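Local coordinates for XRE-family like protein (Pseudomonas syringae pv. tomato, PDB 3F6W), which probably binds DNA through a helix-turn-helix domain of the XRE family of transcriptional regulators, at residues E21-A26 with K46-E51; K31-R36 with M60-G65. All coordinates share one frame; numbering follows the deposited sequence.

Interaction 1: E21-A26 with K46-E51; sequences EARSAA and KTENAE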
loop_
_atom_site.group_PDB
_atom_site.type_symbol
_atom_site.label_atom_id
_atom_site.label_comp_id
_atom_site.label_asym_id
_atom_site.label_seq_id
_atom_site.Cartn_x
_atom_site.Cartn_y
_atom_site.Cartn_z
ATOM N N GLU A 21 8.144 13.699 7.720
ATOM C CA GLU A 21 8.115 14.986 7.027
ATOM C C GLU A 21 7.663 16.101 7.976
ATOM O O GLU A 21 8.245 17.192 8.007
ATOM C CB GLU A 21 7.155 14.911 5.851
ATOM C CG GLU A 21 7.096 16.154 4.988
ATOM C CD GLU A 21 6.366 15.855 3.687
ATOM O OE1 GLU A 21 5.126 15.759 3.725
ATOM O OE2 GLU A 21 7.030 15.688 2.647
ATOM N N ALA A 22 6.601 15.831 8.734
ATOM C CA ALA A 22 6.048 16.836 9.648
ATOM C C ALA A 22 7.003 17.188 10.786
ATOM O O ALA A 22 7.174 18.366 11.113
ATOM C CB ALA A 22 4.688 16.395 10.194
ATOM N N ARG A 23 7.632 16.186 11.395
ATOM C CA ARG A 23 8.546 16.499 12.502
ATOM C C ARG A 23 9.749 17.286 11.998
ATOM O O ARG A 23 10.164 18.282 12.603
ATOM C CB ARG A 23 9.024 15.245 13.245
ATOM C CG ARG A 23 10.013 15.593 14.374
ATOM C CD ARG A 23 10.510 14.372 15.147
ATOM N NE ARG A 23 11.301 13.452 14.330
ATOM C CZ ARG A 23 12.529 13.693 13.883
ATOM N NH1 ARG A 23 13.126 14.847 14.152
ATOM N NH2 ARG A 23 13.157 12.778 13.158
ATOM N N SER A 24 10.307 16.825 10.885
ATOM C CA SER A 24 11.421 17.519 10.251
ATOM C C SER A 24 11.058 18.960 9.895
ATOM O O SER A 24 11.859 19.870 10.093
ATOM C CB SER A 24 11.885 16.768 8.996
ATOM O OG SER A 24 12.881 17.507 8.295
ATOM N N ALA A 25 9.859 19.170 9.358
ATOM C CA ALA A 25 9.428 20.517 8.975
ATOM C C ALA A 25 9.293 21.419 10.191
ATOM O O ALA A 25 9.514 22.630 10.104
ATOM C CB ALA A 25 8.100 20.473 8.241
ATOM N N ALA A 26 8.904 20.824 11.312
ATOM C CA ALA A 26 8.671 21.587 12.540
ATOM C C ALA A 26 9.992 21.999 13.194
ATOM O O ALA A 26 10.020 22.860 14.078
ATOM C CB ALA A 26 7.788 20.777 13.517
ATOM N N LYS A 46 11.722 4.412 17.744
ATOM C CA LYS A 46 11.143 3.124 17.345
ATOM C C LYS A 46 9.853 3.321 16.553
ATOM O O LYS A 46 9.516 2.530 15.665
ATOM C CB LYS A 46 10.874 2.245 18.572
ATOM C CG LYS A 46 12.142 1.639 19.169
ATOM C CD LYS A 46 11.825 0.553 20.167
ATOM C CE LYS A 46 13.089 -0.175 20.586
ATOM N NZ LYS A 46 12.795 -1.243 21.567
ATOM N N THR A 47 9.114 4.371 16.888
ATOM C CA THR A 47 7.923 4.701 16.121
ATOM C C THR A 47 8.340 5.035 14.687
ATOM O O THR A 47 7.802 4.480 13.713
ATOM C CB THR A 47 7.172 5.892 16.732
ATOM O OG1 THR A 47 6.553 5.491 17.959
ATOM C CG2 THR A 47 6.089 6.371 15.781
ATOM N N GLU A 48 9.324 5.913 14.543
ATOM C CA GLU A 48 9.747 6.322 13.191
ATOM C C GLU A 48 10.404 5.198 12.392
ATOM O O GLU A 48 10.262 5.130 11.171
ATOM C CB GLU A 48 10.634 7.573 13.229
ATOM C CG GLU A 48 9.945 8.755 13.906
ATOM C CD GLU A 48 10.720 10.064 13.811
ATOM O OE1 GLU A 48 11.914 10.044 13.480
ATOM O OE2 GLU A 48 10.121 11.122 14.064
ATOM N N ASN A 49 11.115 4.313 13.081
ATOM C CA ASN A 49 11.777 3.195 12.426
ATOM C C ASN A 49 10.873 1.992 12.185
ATOM O O ASN A 49 11.338 0.979 11.691
ATOM C CB ASN A 49 12.985 2.743 13.247
ATOM C CG ASN A 49 14.009 3.845 13.423
ATOM O OD1 ASN A 49 13.964 4.859 12.732
ATOM N ND2 ASN A 49 14.936 3.653 14.355
ATOM N N ALA A 50 9.600 2.100 12.552
ATOM C CA ALA A 50 8.649 0.988 12.467
ATOM C C ALA A 50 9.037 -0.230 13.295
ATOM O O ALA A 50 8.736 -1.372 12.915
ATOM C CB ALA A 50 8.421 0.582 11.012
ATOM N N GLU A 51 9.693 0.010 14.424
ATOM C CA GLU A 51 10.049 -1.059 15.353
ATOM C C GLU A 51 9.066 -1.156 16.532
ATOM O O GLU A 51 9.236 -1.974 17.430
ATOM C CB GLU A 51 11.477 -0.870 15.864
ATOM C CG GLU A 51 12.525 -0.845 14.749
ATOM C CD GLU A 51 12.793 -2.214 14.147
ATOM O OE1 GLU A 51 12.245 -3.215 14.657
#
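Glu-48 OE1 is gripped by two donors, Arg-23 NH2 at 3.0 Å and the side-chain amide nitrogen of Gln-30, NE2. Beside it, Glu-48 OE2 receives Arg-23 NE at 2.6 Å, a short and nearly straight bond (N-H...O 167°), so the guanidinium holds the carboxylate side-on, one nitrogen to each oxygen. Both oxygens use their syn lone pairs toward the arginine, and the two planes lie only 21° apart; this near coplanarity suits a two-bond, side-on salt bridge, which restrains rotation of both end groups. The bend in Arg-23 at chi3 (65°) turns the NE edge toward the acid, whereas Glu-48 reaches out with an extended chain, and the two side chains cross at about a right angle. With 10.3 Å between Arg-23 CA and Glu-48 CA, the ion pair is the contact that spans the gap between these two segments. Arg-23 NH1 is held in turn by Ile-28 O. The bridge ties the C-terminal part of the long first helix, 3-26, to helix 41-48, probably the second of the helix-turn-helix pair (30-37 and 41-48), which a Schellman motif at Ala-50 closes; Ile-66 of helix 56-66 packs on Arg-23 and Phe-62 on Glu-48.

Interaction 2: K31-R36 with M60-G65; sequences KELAAR and MDFCRG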
loop_
_atom_site.group_PDB
_atom_site.type_symbol
_atom_site.label_atom_id
_atom_site.label_comp_id
_atom_site.label_asym_id
_atom_site.label_seq_id
_atom_site.Cartn_x
_atom_site.Cartn_y
_atom_site.Cartn_z
ATOM N N LYS A 31 14.577 13.695 20.323
ATOM C CA LYS A 31 14.761 13.897 21.757
ATOM C C LYS A 31 13.800 14.958 22.288
ATOM O O LYS A 31 13.186 14.785 23.338
ATOM C CB LYS A 31 16.215 14.265 22.057
ATOM C CG LYS A 31 16.542 14.412 23.530
ATOM C CD LYS A 31 18.041 14.583 23.727
ATOM C CE LYS A 31 18.409 14.710 25.199
ATOM N NZ LYS A 31 18.063 16.051 25.748
ATOM N N GLU A 32 13.642 16.042 21.535
ATOM C CA GLU A 32 12.716 17.109 21.906
ATOM C C GLU A 32 11.249 16.672 21.851
ATOM O O GLU A 32 10.458 17.025 22.727
ATOM C CB GLU A 32 12.934 18.330 21.011
ATOM C CG GLU A 32 11.895 19.429 21.173
ATOM C CD GLU A 32 12.109 20.266 22.416
ATOM O OE1 GLU A 32 11.211 21.063 22.756
ATOM O OE2 GLU A 32 13.175 20.131 23.050
ATOM N N LEU A 33 10.885 15.924 20.808
ATOM C CA LEU A 33 9.528 15.402 20.706
ATOM C C LEU A 33 9.235 14.505 21.902
ATOM O O LEU A 33 8.185 14.620 22.530
ATOM C CB LEU A 33 9.326 14.636 19.392
ATOM C CG LEU A 33 7.947 13.984 19.223
ATOM C CD1 LEU A 33 6.844 14.987 19.494
ATOM C CD2 LEU A 33 7.810 13.363 17.845
ATOM N N ALA A 34 10.168 13.610 22.213
ATOM C CA ALA A 34 9.994 12.700 23.347
ATOM C C ALA A 34 9.785 13.464 24.657
ATOM O O ALA A 34 8.886 13.145 25.438
ATOM C CB ALA A 34 11.171 11.732 23.443
ATOM N N ALA A 35 10.597 14.492 24.887
ATOM C CA ALA A 35 10.425 15.325 26.073
ATOM C C ALA A 35 9.005 15.879 26.146
ATOM O O ALA A 35 8.354 15.813 27.192
ATOM C CB ALA A 35 11.450 16.456 26.099
ATOM N N ARG A 36 8.507 16.411 25.033
ATOM C CA ARG A 36 7.153 16.962 25.027
ATOM C C ARG A 36 6.115 15.890 25.357
ATOM O O ARG A 36 5.109 16.174 26.003
ATOM C CB ARG A 36 6.822 17.582 23.668
ATOM C CG ARG A 36 7.560 18.882 23.397
ATOM C CD ARG A 36 7.194 19.451 22.041
ATOM N NE ARG A 36 8.079 20.549 21.672
ATOM C CZ ARG A 36 7.872 21.362 20.644
ATOM N NH1 ARG A 36 6.802 21.205 19.877
ATOM N NH2 ARG A 36 8.735 22.337 20.386
HETATM N N MSE A 60 -2.413 10.701 17.939
HETATM C CA MSE A 60 -2.916 12.036 18.220
HETATM C C MSE A 60 -1.874 12.836 19.004
HETATM O O MSE A 60 -1.597 13.985 18.667
HETATM C CB MSE A 60 -4.266 11.990 18.951
HETATM C CG MSE A 60 -5.414 11.482 18.078
HETATM SE SE MSE A 60 -7.164 11.841 18.887
HETATM C CE MSE A 60 -7.014 10.649 20.433
ATOM N N ASP A 61 -1.279 12.229 20.033
ATOM C CA ASP A 61 -0.356 12.967 20.910
ATOM C C ASP A 61 0.937 13.326 20.171
ATOM O O ASP A 61 1.519 14.400 20.374
ATOM C CB ASP A 61 -0.007 12.142 22.164
ATOM C CG ASP A 61 -1.213 11.905 23.087
ATOM O OD1 ASP A 61 -2.290 12.511 22.877
ATOM O OD2 ASP A 61 -1.079 11.088 24.027
ATOM N N PHE A 62 1.383 12.402 19.329
ATOM C CA PHE A 62 2.597 12.566 18.527
ATOM C C PHE A 62 2.409 13.797 17.637
ATOM O O PHE A 62 3.262 14.692 17.589
ATOM C CB PHE A 62 2.779 11.297 17.681
ATOM C CG PHE A 62 4.157 11.117 17.085
ATOM C CD1 PHE A 62 5.067 10.239 17.656
ATOM C CD2 PHE A 62 4.509 11.770 15.908
ATOM C CE1 PHE A 62 6.323 10.043 17.084
ATOM C CE2 PHE A 62 5.757 11.579 15.331
ATOM C CZ PHE A 62 6.666 10.716 15.922
ATOM N N CYS A 63 1.270 13.847 16.956
ATOM C CA CYS A 63 0.919 14.987 16.111
ATOM C C CYS A 63 0.905 16.309 16.881
ATOM O O CYS A 63 1.521 17.301 16.456
ATOM C CB CYS A 63 -0.449 14.756 15.457
ATOM S SG CYS A 63 -0.419 13.544 14.092
ATOM N N ARG A 64 0.201 16.329 18.012
ATOM C CA ARG A 64 0.138 17.543 18.820
ATOM C C ARG A 64 1.543 17.954 19.252
ATOM O O ARG A 64 1.863 19.140 19.295
ATOM C CB ARG A 64 -0.787 17.369 20.035
ATOM C CG ARG A 64 -2.231 17.809 19.803
ATOM C CD ARG A 64 -2.967 16.851 18.906
ATOM N NE ARG A 64 -4.343 17.255 18.627
ATOM C CZ ARG A 64 -5.421 16.676 19.153
ATOM N NH1 ARG A 64 -5.293 15.675 20.012
ATOM N NH2 ARG A 64 -6.633 17.105 18.830
ATOM N N GLY A 65 2.384 16.971 19.549
ATOM C CA GLY A 65 3.740 17.254 20.001
ATOM C C GLY A 65 4.580 17.949 18.933
ATOM O O GLY A 65 5.486 18.730 19.235
#
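Leu-33 CD2 sits over one face of the Phe-62 ring, 3.7 Å from its centroid and 20° off the ring normal, which meets the geometry of a CH-pi contact. The methyl is displaced toward the rim, nearest to Phe-62 CZ at 3.5 Å. With CG held anti to the backbone N (chi1 177°), Leu-33 points its fork at helix 56-66, and its other branch, CD1, lies 3.8 Å from Gly-65 C; lacking a side chain, the glycine lets this methyl settle directly on the helix. The axes of segments 31-36 and 60-65 pass 9.7 Å apart, their nearest CA atoms being those of Arg-36 and Gly-65. Alongside, Arg-36 NH1 donates to Gly-65 O at 2.9 Å, bent at the hydrogen (139°), and a weak salt bridge from Arg-36 NE to Glu-32 OE1, 3.4 Å long, helps to place the guanidinium. Farther out, Leu-19 and Thr-47 pack on Phe-62, while Ile-28 touches both Leu-33 and Arg-36. Helix 30-37, probably the first of the helix-turn-helix pair, thus packs on helix 56-66 in the compact helical domain of the XRE family. Chemically, dispersion and CH-pi packing join the buried side chains, and a charged donor at the exposed margin adds a directional bond to a main-chain carbonyl.

In the fold
Interaction 1 is a surface contact between partly exposed residues and buries 87 Å² in all; interaction 2 buries 203 Å², and three of its four touching residues are buried. The chemistry follows this difference: a charged pair spans separated backbones in the first, whereas in the second apolar packing dominates, with one charged-donor bond to a main-chain carbonyl at the exposed margin. Their centres lie 10 Å apart and they meet directly, Arg-23 CD packing 3.9 Å from Leu-33 CD2 and Glu-48 OE2 lying 3.9 Å from Phe-62 CZ. The four segments come from four different helices and alternate along the chain, so the two contacts interlock helices 3-26, 30-37, 41-48 and 56-66 within one helix-turn-helix domain.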